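Local structure of germination protein (6O59) at residues 5-8 with 12-15; 30-35 with 40-45; 54-59 with 87-92; 147-152 with 157-162. The protein probably takes part in triggering spore germination, this chain being the N-terminal domain of the A subunit of the spore germinant receptor GerK3. All coordinates share one frame; numbering follows the deposited sequence.

Contact 1 of 4, residues 5-8 with 12-15; sequences SLKN and ENLT
The carboxamide of N13 grips the backbone of K7 with both of its ends. The sounder bond runs from N13 ND2 to K7 O at 2.8 Å, with an angle of 150° at the hydrogen; the donor stands above the carbonyl plane, not on a lone pair, and K7 O is tilted a little from the amide plane. In return N13 OD1 takes the N-H of K7, weakly, with K7 N and N13 OD1 3.1 Å apart and a bent angle of 129°. One side chain thus ties up the N-H and the C=O of a single residue, as a neighbouring strand would, in a segment that has no regular structure. Beside this grip the side chains of K7 and E12 run across each other at a slant: bends at chi2 and chi3 of K7 bring its CB and CE against E12, K7 CB to 3.7 Å from E12 CB and K7 CE to 3.3 Å from E12 OE2. K7 NZ stays 4.1 Å from E12 OE2, where any attraction between the opposite charges is probably weak. The contact fastens the N-terminal lead-in to the first turns of helix 10-20. L6 and N13 reach helix 98-106, both touching W98, and on another side of helix 10-20 L14 packs against I29 and H31 of strand 27-34.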
loop_
_atom_site.group_PDB
_atom_site.type_symbol
_atom_site.label_atom_id
_atom_site.label_comp_id
_atom_site.label_asym_id
_atom_site.label_seq_id
_atom_site.Cartn_x
_atom_site.Cartn_y
_atom_site.Cartn_z
ATOM N N SER A 5 -21.056 -7.935 -2.601
ATOM C CA SER A 5 -20.501 -9.291 -2.528
ATOM C C SER A 5 -19.299 -9.445 -3.460
ATOM O O SER A 5 -19.060 -8.603 -4.331
ATOM C CB SER A 5 -21.557 -10.342 -2.845
ATOM O OG SER A 5 -21.390 -11.498 -2.041
ATOM N N LEU A 6 -18.512 -10.498 -3.250
ATOM C CA LEU A 6 -17.306 -10.696 -4.051
ATOM C C LEU A 6 -17.629 -11.407 -5.361
ATOM O O LEU A 6 -18.524 -12.262 -5.418
ATOM C CB LEU A 6 -16.243 -11.461 -3.251
ATOM C CG LEU A 6 -15.239 -10.679 -2.376
ATOM C CD1 LEU A 6 -15.704 -9.296 -1.992
ATOM C CD2 LEU A 6 -14.849 -11.468 -1.158
ATOM N N LYS A 7 -16.917 -11.014 -6.425
ATOM C CA LYS A 7 -17.102 -11.580 -7.754
ATOM C C LYS A 7 -16.527 -12.993 -7.781
ATOM O O LYS A 7 -15.623 -13.289 -7.008
ATOM C CB LYS A 7 -16.466 -10.678 -8.832
ATOM C CG LYS A 7 -17.095 -9.271 -8.970
ATOM C CD LYS A 7 -18.594 -9.240 -9.347
ATOM C CE LYS A 7 -18.880 -9.320 -10.831
ATOM N NZ LYS A 7 -20.278 -9.758 -11.115
ATOM N N ASN A 8 -17.087 -13.881 -8.620
ATOM C CA ASN A 8 -16.608 -15.260 -8.706
ATOM C C ASN A 8 -15.277 -15.329 -9.437
ATOM O O ASN A 8 -14.393 -16.030 -8.961
ATOM C CB ASN A 8 -17.634 -16.183 -9.340
ATOM C CG ASN A 8 -18.742 -16.561 -8.390
ATOM O OD1 ASN A 8 -19.869 -16.063 -8.492
ATOM N ND2 ASN A 8 -18.449 -17.448 -7.437
ATOM N N GLU A 12 -11.763 -10.406 -11.967
ATOM C CA GLU A 12 -12.739 -9.403 -11.561
ATOM C C GLU A 12 -12.419 -8.870 -10.166
ATOM O O GLU A 12 -12.527 -7.662 -9.933
ATOM C CB GLU A 12 -14.164 -9.971 -11.617
ATOM C CG GLU A 12 -14.661 -10.210 -13.036
ATOM C CD GLU A 12 -16.146 -10.463 -13.224
ATOM O OE1 GLU A 12 -16.727 -9.849 -14.147
ATOM O OE2 GLU A 12 -16.725 -11.280 -12.470
ATOM N N ASN A 13 -11.990 -9.761 -9.250
ATOM C CA ASN A 13 -11.651 -9.378 -7.882
ATOM C C ASN A 13 -10.380 -8.576 -7.857
ATOM O O ASN A 13 -10.288 -7.616 -7.091
ATOM C CB ASN A 13 -11.531 -10.597 -6.989
ATOM C CG ASN A 13 -12.866 -11.200 -6.657
ATOM O OD1 ASN A 13 -13.827 -10.503 -6.302
ATOM N ND2 ASN A 13 -12.962 -12.512 -6.776
ATOM N N LEU A 14 -9.417 -8.929 -8.720
ATOM C CA LEU A 14 -8.141 -8.222 -8.779
ATOM C C LEU A 14 -8.326 -6.840 -9.405
ATOM O O LEU A 14 -7.839 -5.863 -8.841
ATOM C CB LEU A 14 -7.053 -9.043 -9.514
ATOM C CG LEU A 14 -6.657 -10.389 -8.869
ATOM C CD1 LEU A 14 -5.565 -11.063 -9.647
ATOM C CD2 LEU A 14 -6.224 -10.234 -7.395
ATOM N N THR A 15 -9.088 -6.736 -10.505
ATOM C CA THR A 15 -9.330 -5.435 -11.137
ATOM C C THR A 15 -9.978 -4.463 -10.148
ATOM O O THR A 15 -9.546 -3.311 -10.076
ATOM C CB THR A 15 -10.178 -5.568 -12.398
ATOM O OG1 THR A 15 -11.246 -6.448 -12.110
ATOM C CG2 THR A 15 -9.386 -6.096 -13.582
#

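Contact 2 of 4, residues 30-35 with 40-45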
loop_
_atom_site.group_PDB
_atom_site.type_symbol
_atom_site.label_atom_id
_atom_site.label_comp_id
_atom_site.label_asym_id
_atom_site.label_seq_id
_atom_site.Cartn_x
_atom_site.Cartn_y
_atom_site.Cartn_z
ATOM N N ARG A 30 0.628 -11.509 -6.171
ATOM C CA ARG A 30 1.454 -12.627 -6.611
ATOM C C ARG A 30 0.560 -13.669 -7.261
ATOM O O ARG A 30 -0.254 -14.299 -6.585
ATOM C CB ARG A 30 2.262 -13.242 -5.452
ATOM C CG ARG A 30 3.240 -12.299 -4.781
ATOM C CD ARG A 30 4.621 -12.450 -5.339
ATOM N NE ARG A 30 5.628 -12.087 -4.348
ATOM C CZ ARG A 30 6.324 -10.959 -4.366
ATOM N NH1 ARG A 30 6.137 -10.071 -5.337
ATOM N NH2 ARG A 30 7.226 -10.715 -3.426
ATOM N N HIS A 31 0.654 -13.809 -8.577
ATOM C CA HIS A 31 -0.130 -14.824 -9.271
ATOM C C HIS A 31 0.541 -16.170 -9.143
ATOM O O HIS A 31 1.773 -16.261 -9.209
ATOM C CB HIS A 31 -0.299 -14.494 -10.752
ATOM C CG HIS A 31 -1.162 -13.313 -11.008
ATOM N ND1 HIS A 31 -0.619 -12.056 -11.206
ATOM C CD2 HIS A 31 -2.507 -13.232 -11.093
ATOM C CE1 HIS A 31 -1.647 -11.251 -11.405
ATOM N NE2 HIS A 31 -2.805 -11.914 -11.345
ATOM N N PHE A 32 -0.262 -17.211 -8.962
ATOM C CA PHE A 32 0.208 -18.584 -8.924
ATOM C C PHE A 32 -0.921 -19.530 -9.388
ATOM O O PHE A 32 -2.045 -19.089 -9.675
ATOM C CB PHE A 32 0.786 -18.970 -7.555
ATOM C CG PHE A 32 -0.189 -19.164 -6.424
ATOM C CD1 PHE A 32 -0.675 -18.077 -5.709
ATOM C CD2 PHE A 32 -0.582 -20.442 -6.037
ATOM C CE1 PHE A 32 -1.563 -18.265 -4.653
ATOM C CE2 PHE A 32 -1.464 -20.625 -4.974
ATOM C CZ PHE A 32 -1.939 -19.538 -4.283
ATOM N N LYS A 33 -0.583 -20.812 -9.535
ATOM C CA LYS A 33 -1.509 -21.823 -10.000
ATOM C C LYS A 33 -1.530 -22.983 -9.040
ATOM O O LYS A 33 -0.514 -23.310 -8.421
ATOM C CB LYS A 33 -1.155 -22.276 -11.418
ATOM C CG LYS A 33 -2.167 -21.787 -12.431
ATOM C CD LYS A 33 -1.554 -21.001 -13.564
ATOM C CE LYS A 33 -2.642 -20.509 -14.487
ATOM N NZ LYS A 33 -2.146 -19.473 -15.429
ATOM N N ILE A 34 -2.712 -23.577 -8.895
ATOM C CA ILE A 34 -2.958 -24.708 -8.023
ATOM C C ILE A 34 -3.771 -25.775 -8.805
ATOM O O ILE A 34 -4.246 -25.528 -9.922
ATOM C CB ILE A 34 -3.618 -24.200 -6.704
ATOM C CG1 ILE A 34 -3.069 -24.964 -5.474
ATOM C CG2 ILE A 34 -5.147 -24.154 -6.732
ATOM C CD1 ILE A 34 -1.746 -24.274 -4.776
ATOM N N GLY A 35 -3.860 -26.963 -8.232
ATOM C CA GLY A 35 -4.564 -28.073 -8.854
ATOM C C GLY A 35 -3.620 -29.085 -9.462
ATOM O O GLY A 35 -2.395 -28.894 -9.435
ATOM N N LEU A 40 -6.136 -24.327 -11.946
ATOM C CA LEU A 40 -6.793 -23.338 -11.122
ATOM C C LEU A 40 -5.871 -22.178 -10.769
ATOM O O LEU A 40 -4.888 -22.354 -10.055
ATOM C CB LEU A 40 -7.338 -24.014 -9.863
ATOM C CG LEU A 40 -8.497 -23.338 -9.157
ATOM C CD1 LEU A 40 -9.718 -23.240 -10.044
ATOM C CD2 LEU A 40 -8.853 -24.103 -7.921
ATOM N N ALA A 41 -6.205 -20.981 -11.271
ATOM C CA ALA A 41 -5.459 -19.763 -10.992
ATOM C C ALA A 41 -5.813 -19.248 -9.611
ATOM O O ALA A 41 -6.974 -19.301 -9.213
ATOM C CB ALA A 41 -5.766 -18.706 -12.035
ATOM N N ALA A 42 -4.805 -18.769 -8.872
ATOM C CA ALA A 42 -4.952 -18.187 -7.542
ATOM C C ALA A 42 -4.020 -16.990 -7.397
ATOM O O ALA A 42 -3.123 -16.809 -8.222
ATOM C CB ALA A 42 -4.666 -19.231 -6.472
ATOM N N ALA A 43 -4.252 -16.149 -6.383
ATOM C CA ALA A 43 -3.411 -14.976 -6.131
ATOM C C ALA A 43 -3.257 -14.678 -4.646
ATOM O O ALA A 43 -4.200 -14.894 -3.871
ATOM C CB ALA A 43 -3.973 -13.745 -6.839
ATOM N N ILE A 44 -2.052 -14.174 -4.263
ATOM C CA ILE A 44 -1.742 -13.649 -2.928
ATOM C C ILE A 44 -1.748 -12.131 -3.047
ATOM O O ILE A 44 -1.043 -11.576 -3.904
ATOM C CB ILE A 44 -0.426 -14.141 -2.265
ATOM C CG1 ILE A 44 -0.034 -15.563 -2.717
ATOM C CG2 ILE A 44 -0.527 -14.016 -0.728
ATOM C CD1 ILE A 44 1.356 -16.048 -2.245
ATOM N N VAL A 45 -2.562 -11.464 -2.226
ATOM C CA VAL A 45 -2.644 -10.005 -2.225
ATOM C C VAL A 45 -2.271 -9.523 -0.832
ATOM O O VAL A 45 -2.916 -9.921 0.142
ATOM C CB VAL A 45 -4.024 -9.434 -2.688
ATOM C CG1 VAL A 45 -3.983 -7.909 -2.773
ATOM C CG2 VAL A 45 -4.462 -10.020 -4.025
#
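Strands 30-34 and 40-45 run antiparallel with their axes 4.5 Å apart at the closest, and the pairs R30-I44, F32-A42 and I34-L40 each exchange two backbone hydrogen bonds; the non-hydrogen-bonded pairs H31-A43 and K33-A41 alternate with them. F32 carries the side-chain contact. Its CG sits between the backbone N and the carbonyl carbon (chi1 73°), which turns the ring across to the partner strand. There A42 CB lies under one ring face, offset toward the rim, as a CH-pi contact 3.8 Å from the centroid of F32. The side chain of I44 crosses that of F32 at about a right angle and brings CG1 to 3.7 Å from F32 CE1. Farther along, I34 CG2 packs on L40 CB at 3.8 Å. R30 leads away from the pairing to hydrogen bond through NE with Q57. The face bearing F32 and I44 meets L60 and L61 of helix 54-62, whereas H31, A41 and A43 look toward helix 10-20. A43 and V45 bond to I113 and L111 of strand 110-114, and A41 to D115 just beyond its end. This is a beta hairpin at the outer margin of a five-stranded antiparallel sheet with helices on both faces.

Contact 3 of 4, residues 54-59 with 87-92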
loop_
_atom_site.group_PDB
_atom_site.type_symbol
_atom_site.label_atom_id
_atom_site.label_comp_id
_atom_site.label_asym_id
_atom_site.label_seq_id
_atom_site.Cartn_x
_atom_site.Cartn_y
_atom_site.Cartn_z
ATOM N N GLN A 54 6.768 -14.495 4.243
ATOM C CA GLN A 54 7.601 -15.470 3.570
ATOM C C GLN A 54 7.082 -16.905 3.696
ATOM O O GLN A 54 6.690 -17.442 2.668
ATOM C CB GLN A 54 9.065 -15.371 3.961
ATOM C CG GLN A 54 9.998 -15.541 2.757
ATOM C CD GLN A 54 9.576 -14.889 1.447
ATOM O OE1 GLN A 54 9.137 -15.564 0.500
ATOM N NE2 GLN A 54 9.718 -13.575 1.343
ATOM N N ALA A 55 6.958 -17.479 4.914
ATOM C CA ALA A 55 6.468 -18.854 5.131
ATOM C C ALA A 55 5.165 -19.184 4.340
ATOM O O ALA A 55 5.077 -20.265 3.759
ATOM C CB ALA A 55 6.251 -19.099 6.614
ATOM N N ILE A 56 4.194 -18.249 4.295
ATOM C CA ILE A 56 2.909 -18.410 3.596
ATOM C C ILE A 56 3.138 -18.370 2.072
ATOM O O ILE A 56 2.664 -19.277 1.364
ATOM C CB ILE A 56 1.855 -17.378 4.082
ATOM C CG1 ILE A 56 1.465 -17.696 5.546
ATOM C CG2 ILE A 56 0.603 -17.358 3.160
ATOM C CD1 ILE A 56 0.886 -16.554 6.351
ATOM N N GLN A 57 3.898 -17.359 1.588
ATOM C CA GLN A 57 4.274 -17.231 0.176
ATOM C C GLN A 57 5.055 -18.462 -0.280
ATOM O O GLN A 57 4.771 -18.997 -1.344
ATOM C CB GLN A 57 5.101 -15.971 -0.056
ATOM C CG GLN A 57 4.279 -14.696 0.071
ATOM C CD GLN A 57 5.020 -13.532 -0.503
ATOM O OE1 GLN A 57 5.240 -13.449 -1.711
ATOM N NE2 GLN A 57 5.434 -12.617 0.348
ATOM N N ASP A 58 5.990 -18.946 0.556
ATOM C CA ASP A 58 6.790 -20.142 0.311
ATOM C C ASP A 58 5.888 -21.336 0.081
ATOM O O ASP A 58 6.050 -22.040 -0.916
ATOM C CB ASP A 58 7.728 -20.423 1.504
ATOM C CG ASP A 58 8.945 -19.525 1.625
ATOM O OD1 ASP A 58 9.064 -18.572 0.824
ATOM O OD2 ASP A 58 9.781 -19.778 2.523
ATOM N N TYR A 59 4.913 -21.541 0.997
ATOM C CA TYR A 59 3.970 -22.652 0.934
ATOM C C TYR A 59 3.180 -22.597 -0.379
ATOM O O TYR A 59 3.193 -23.561 -1.146
ATOM C CB TYR A 59 3.026 -22.637 2.157
ATOM C CG TYR A 59 1.810 -23.532 2.002
ATOM C CD1 TYR A 59 0.606 -23.031 1.508
ATOM C CD2 TYR A 59 1.865 -24.882 2.342
ATOM C CE1 TYR A 59 -0.495 -23.860 1.309
ATOM C CE2 TYR A 59 0.758 -25.715 2.178
ATOM C CZ TYR A 59 -0.423 -25.200 1.663
ATOM O OH TYR A 59 -1.523 -26.011 1.505
ATOM N N VAL A 87 -3.688 -22.496 8.643
ATOM C CA VAL A 87 -4.027 -22.275 10.058
ATOM C C VAL A 87 -2.802 -22.547 10.972
ATOM O O VAL A 87 -2.710 -21.950 12.045
ATOM C CB VAL A 87 -5.273 -23.055 10.537
ATOM C CG1 VAL A 87 -6.533 -22.573 9.837
ATOM C CG2 VAL A 87 -5.100 -24.558 10.392
ATOM N N THR A 88 -1.855 -23.403 10.527
ATOM C CA THR A 88 -0.623 -23.726 11.267
ATOM C C THR A 88 0.410 -22.605 11.129
ATOM O O THR A 88 1.422 -22.599 11.838
ATOM C CB THR A 88 0.017 -25.052 10.763
ATOM O OG1 THR A 88 0.703 -24.852 9.522
ATOM C CG2 THR A 88 -0.950 -26.174 10.648
ATOM N N MET A 89 0.172 -21.686 10.183
ATOM C CA MET A 89 1.102 -20.622 9.832
ATOM C C MET A 89 0.646 -19.228 10.218
ATOM O O MET A 89 1.455 -18.306 10.150
ATOM C CB MET A 89 1.340 -20.661 8.321
ATOM C CG MET A 89 1.969 -21.957 7.874
ATOM S SD MET A 89 2.432 -21.926 6.150
ATOM C CE MET A 89 1.177 -22.923 5.498
ATOM N N GLY A 90 -0.622 -19.079 10.599
ATOM C CA GLY A 90 -1.228 -17.806 10.974
ATOM C C GLY A 90 -2.708 -17.950 11.260
ATOM O O GLY A 90 -3.303 -19.005 10.988
ATOM N N ASN A 91 -3.311 -16.892 11.822
ATOM C CA ASN A 91 -4.718 -16.863 12.206
ATOM C C ASN A 91 -5.581 -16.558 10.992
ATOM O O ASN A 91 -5.509 -15.459 10.410
ATOM C CB ASN A 91 -4.922 -15.877 13.336
ATOM C CG ASN A 91 -4.142 -16.289 14.557
ATOM O OD1 ASN A 91 -3.834 -17.476 14.754
ATOM N ND2 ASN A 91 -3.794 -15.319 15.395
ATOM N N VAL A 92 -6.366 -17.583 10.585
ATOM C CA VAL A 92 -7.163 -17.565 9.374
ATOM C C VAL A 92 -8.592 -17.110 9.621
ATOM O O VAL A 92 -9.258 -17.547 10.560
ATOM C CB VAL A 92 -7.103 -18.938 8.674
ATOM C CG1 VAL A 92 -8.252 -19.144 7.673
ATOM C CG2 VAL A 92 -5.757 -19.128 7.997
#
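The methyl end of M89 lies over the face of the Y59 ring in a contact without a hydrogen bond across it. M89 CE sits 3.6 Å from Y59 CG, displaced toward the rim where the ring joins its CB, and 4.0 Å from the Y59 ring centroid, 26° off the normal: a CH-pi contact. The sulfur belongs to the same Met-aromatic pair but stands obliquely, M89 SD being 5.3 Å from the Y59 centroid. The chain of M89 runs out straight to SD and bends at chi3 (-105°), which folds CE round onto the ring; the two side chains meet at about a right angle. Nearer the backbone, M89 CB touches I56 CG1 at 4.1 Å, and M89 SD passes 3.9 Å from A55 O. M89 thus spans one turn of helix 54-62 between I56 and Y59, reaching in from the loop that links helix 78-86 to strand 91-95. The far end of Y59 is fixed separately, its OH hydrogen bonded to D85, and I56 also packs on V123 of strand 120-124. Across these segments the contact is apolar and probably owes most to dispersion and CH-pi attraction, while the polar anchoring of the tyrosine falls to D85.

Contact 4 of 4, residues 147-152 with 157-162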
loop_
_atom_site.group_PDB
_atom_site.type_symbol
_atom_site.label_atom_id
_atom_site.label_comp_id
_atom_site.label_asym_id
_atom_site.label_seq_id
_atom_site.Cartn_x
_atom_site.Cartn_y
_atom_site.Cartn_z
ATOM N N GLY A 147 10.949 5.961 16.741
ATOM C CA GLY A 147 10.146 5.403 15.648
ATOM C C GLY A 147 9.928 6.444 14.563
ATOM O O GLY A 147 8.791 6.738 14.172
ATOM N N ALA A 148 11.043 7.042 14.110
ATOM C CA ALA A 148 11.096 8.082 13.099
ATOM C C ALA A 148 11.340 7.490 11.723
ATOM O O ALA A 148 11.779 6.342 11.601
ATOM C CB ALA A 148 12.197 9.079 13.438
ATOM N N PHE A 149 11.074 8.289 10.685
ATOM C CA PHE A 149 11.311 7.909 9.310
ATOM C C PHE A 149 12.801 7.628 9.068
ATOM O O PHE A 149 13.662 8.176 9.753
ATOM C CB PHE A 149 10.820 9.012 8.384
ATOM C CG PHE A 149 9.318 9.113 8.275
ATOM C CD1 PHE A 149 8.559 8.029 7.836
ATOM C CD2 PHE A 149 8.668 10.322 8.501
ATOM C CE1 PHE A 149 7.172 8.141 7.674
ATOM C CE2 PHE A 149 7.282 10.434 8.342
ATOM C CZ PHE A 149 6.545 9.340 7.934
ATOM N N THR A 150 13.086 6.761 8.094
ATOM C CA THR A 150 14.429 6.352 7.681
ATOM C C THR A 150 14.730 6.884 6.262
ATOM O O THR A 150 13.918 7.611 5.674
ATOM C CB THR A 150 14.542 4.813 7.730
ATOM O OG1 THR A 150 13.628 4.232 6.791
ATOM C CG2 THR A 150 14.280 4.254 9.106
ATOM N N GLU A 151 15.880 6.462 5.696
ATOM C CA GLU A 151 16.327 6.834 4.351
ATOM C C GLU A 151 15.595 6.008 3.267
ATOM O O GLU A 151 15.674 6.358 2.078
ATOM C CB GLU A 151 17.846 6.658 4.221
ATOM C CG GLU A 151 18.660 7.213 5.380
ATOM C CD GLU A 151 19.766 8.189 5.014
ATOM O OE1 GLU A 151 19.841 9.258 5.663
ATOM O OE2 GLU A 151 20.557 7.892 4.088
ATOM N N SER A 152 14.858 4.943 3.682
ATOM C CA SER A 152 14.124 4.036 2.794
ATOM C C SER A 152 12.663 4.438 2.609
ATOM O O SER A 152 11.926 4.469 3.593
ATOM C CB SER A 152 14.190 2.610 3.345
ATOM O OG SER A 152 13.428 1.710 2.559
ATOM N N LEU A 157 6.765 4.314 3.919
ATOM C CA LEU A 157 5.389 4.049 3.471
ATOM C C LEU A 157 4.683 3.105 4.422
ATOM O O LEU A 157 3.538 3.362 4.804
ATOM C CB LEU A 157 5.332 3.451 2.057
ATOM C CG LEU A 157 6.060 4.165 0.929
ATOM C CD1 LEU A 157 5.797 3.460 -0.387
ATOM C CD2 LEU A 157 5.740 5.679 0.896
ATOM N N ALA A 158 5.401 2.031 4.827
ATOM C CA ALA A 158 4.942 1.013 5.755
ATOM C C ALA A 158 4.585 1.647 7.116
ATOM O O ALA A 158 3.561 1.297 7.706
ATOM C CB ALA A 158 6.013 -0.062 5.907
ATOM N N MET A 159 5.389 2.631 7.573
ATOM C CA MET A 159 5.156 3.327 8.837
ATOM C C MET A 159 3.830 4.078 8.813
ATOM O O MET A 159 3.085 3.972 9.781
ATOM C CB MET A 159 6.324 4.271 9.179
ATOM C CG MET A 159 7.602 3.502 9.519
ATOM S SD MET A 159 9.040 4.515 9.914
ATOM C CE MET A 159 8.819 4.652 11.623
ATOM N N VAL A 160 3.507 4.768 7.703
ATOM C CA VAL A 160 2.254 5.516 7.534
ATOM C C VAL A 160 1.069 4.520 7.483
ATOM O O VAL A 160 0.089 4.691 8.218
ATOM C CB VAL A 160 2.279 6.444 6.285
ATOM C CG1 VAL A 160 0.929 7.129 6.092
ATOM C CG2 VAL A 160 3.408 7.475 6.360
ATOM N N ARG A 161 1.193 3.469 6.640
ATOM C CA ARG A 161 0.224 2.375 6.454
ATOM C C ARG A 161 -0.198 1.679 7.756
ATOM O O ARG A 161 -1.237 1.018 7.793
ATOM C CB ARG A 161 0.816 1.301 5.515
ATOM C CG ARG A 161 0.783 1.684 4.042
ATOM C CD ARG A 161 -0.633 1.814 3.530
ATOM N NE ARG A 161 -0.692 1.622 2.093
ATOM C CZ ARG A 161 -1.694 2.030 1.332
ATOM N NH1 ARG A 161 -2.724 2.668 1.869
ATOM N NH2 ARG A 161 -1.660 1.835 0.021
ATOM N N ARG A 162 0.649 1.758 8.783
ATOM C CA ARG A 162 0.426 1.144 10.082
ATOM C C ARG A 162 -0.500 2.003 10.923
ATOM O O ARG A 162 -1.227 1.466 11.761
ATOM C CB ARG A 162 1.748 0.918 10.797
ATOM C CG ARG A 162 2.422 -0.355 10.367
ATOM C CD ARG A 162 3.566 -0.743 11.288
ATOM N NE ARG A 162 4.302 -1.931 10.835
ATOM C CZ ARG A 162 5.468 -1.899 10.192
ATOM N NH1 ARG A 162 6.026 -0.734 9.871
ATOM N NH2 ARG A 162 6.081 -3.030 9.857
#
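M159 SD approaches the F149 ring obliquely, 5.2 Å from the F149 centroid and 57° off the ring normal, with F149 CD1 its nearest ring atom at 4.1 Å. The two side chains slide past each other in opposite directions, an oblique Met-aromatic contact. The terminal methyl serves the backbone instead. A bend at chi3 (90°) swings M159 CE off the ring and to 3.3 Å from G147 O and 3.4 Å from A148 O, van der Waals contact with two successive carbonyl oxygens, no hydrogen bond being involved. The loop leads into helix 153-163, with S152 at the N-cap position, and the helix runs back past it, which sets G147 to F149 by M159 and V160; the N-H of S152 also makes a weak bond to T150 OG1, and T150 N is hydrogen bonded to N156 OD1 within the helix. Purely apolar packing forms the inner part: V160 CG2 meets the F149 ring at its edge, in the ring plane, 4.0 Å from F149 CZ. Beyond the pair, F149 makes an edge-to-face contact with F255, and F149 and V160 both touch V243 of helix 240-248. The backbone of F149 hydrogen bonds to that of E238, and V160 packs on M187 of strand 182-189.

How the contacts relate
Along the chain the contacts come in series, each closing before the next opens. Contacts 1, 2 and 3 gather around the sheet of strands 27-34, 40-47, 110-114, 120-124 and 91-95. Contact 1 meets contact 2 through helix 10-20, where L14 packs on A43 and V45; their centres lie about 14 Å apart. Contact 3 meets contact 2 through helix 54-62, where Q57 packs on I44; here the centres are about 15 Å apart. Contact 4 stands apart, about 30 Å from contact 2 between centres, beside the second sheet, which repeats the strand order 1-2-4-5-3. This is consistent with two alpha-beta halves of like topology, with contacts 1 to 3 in the first and contact 4 beside the second.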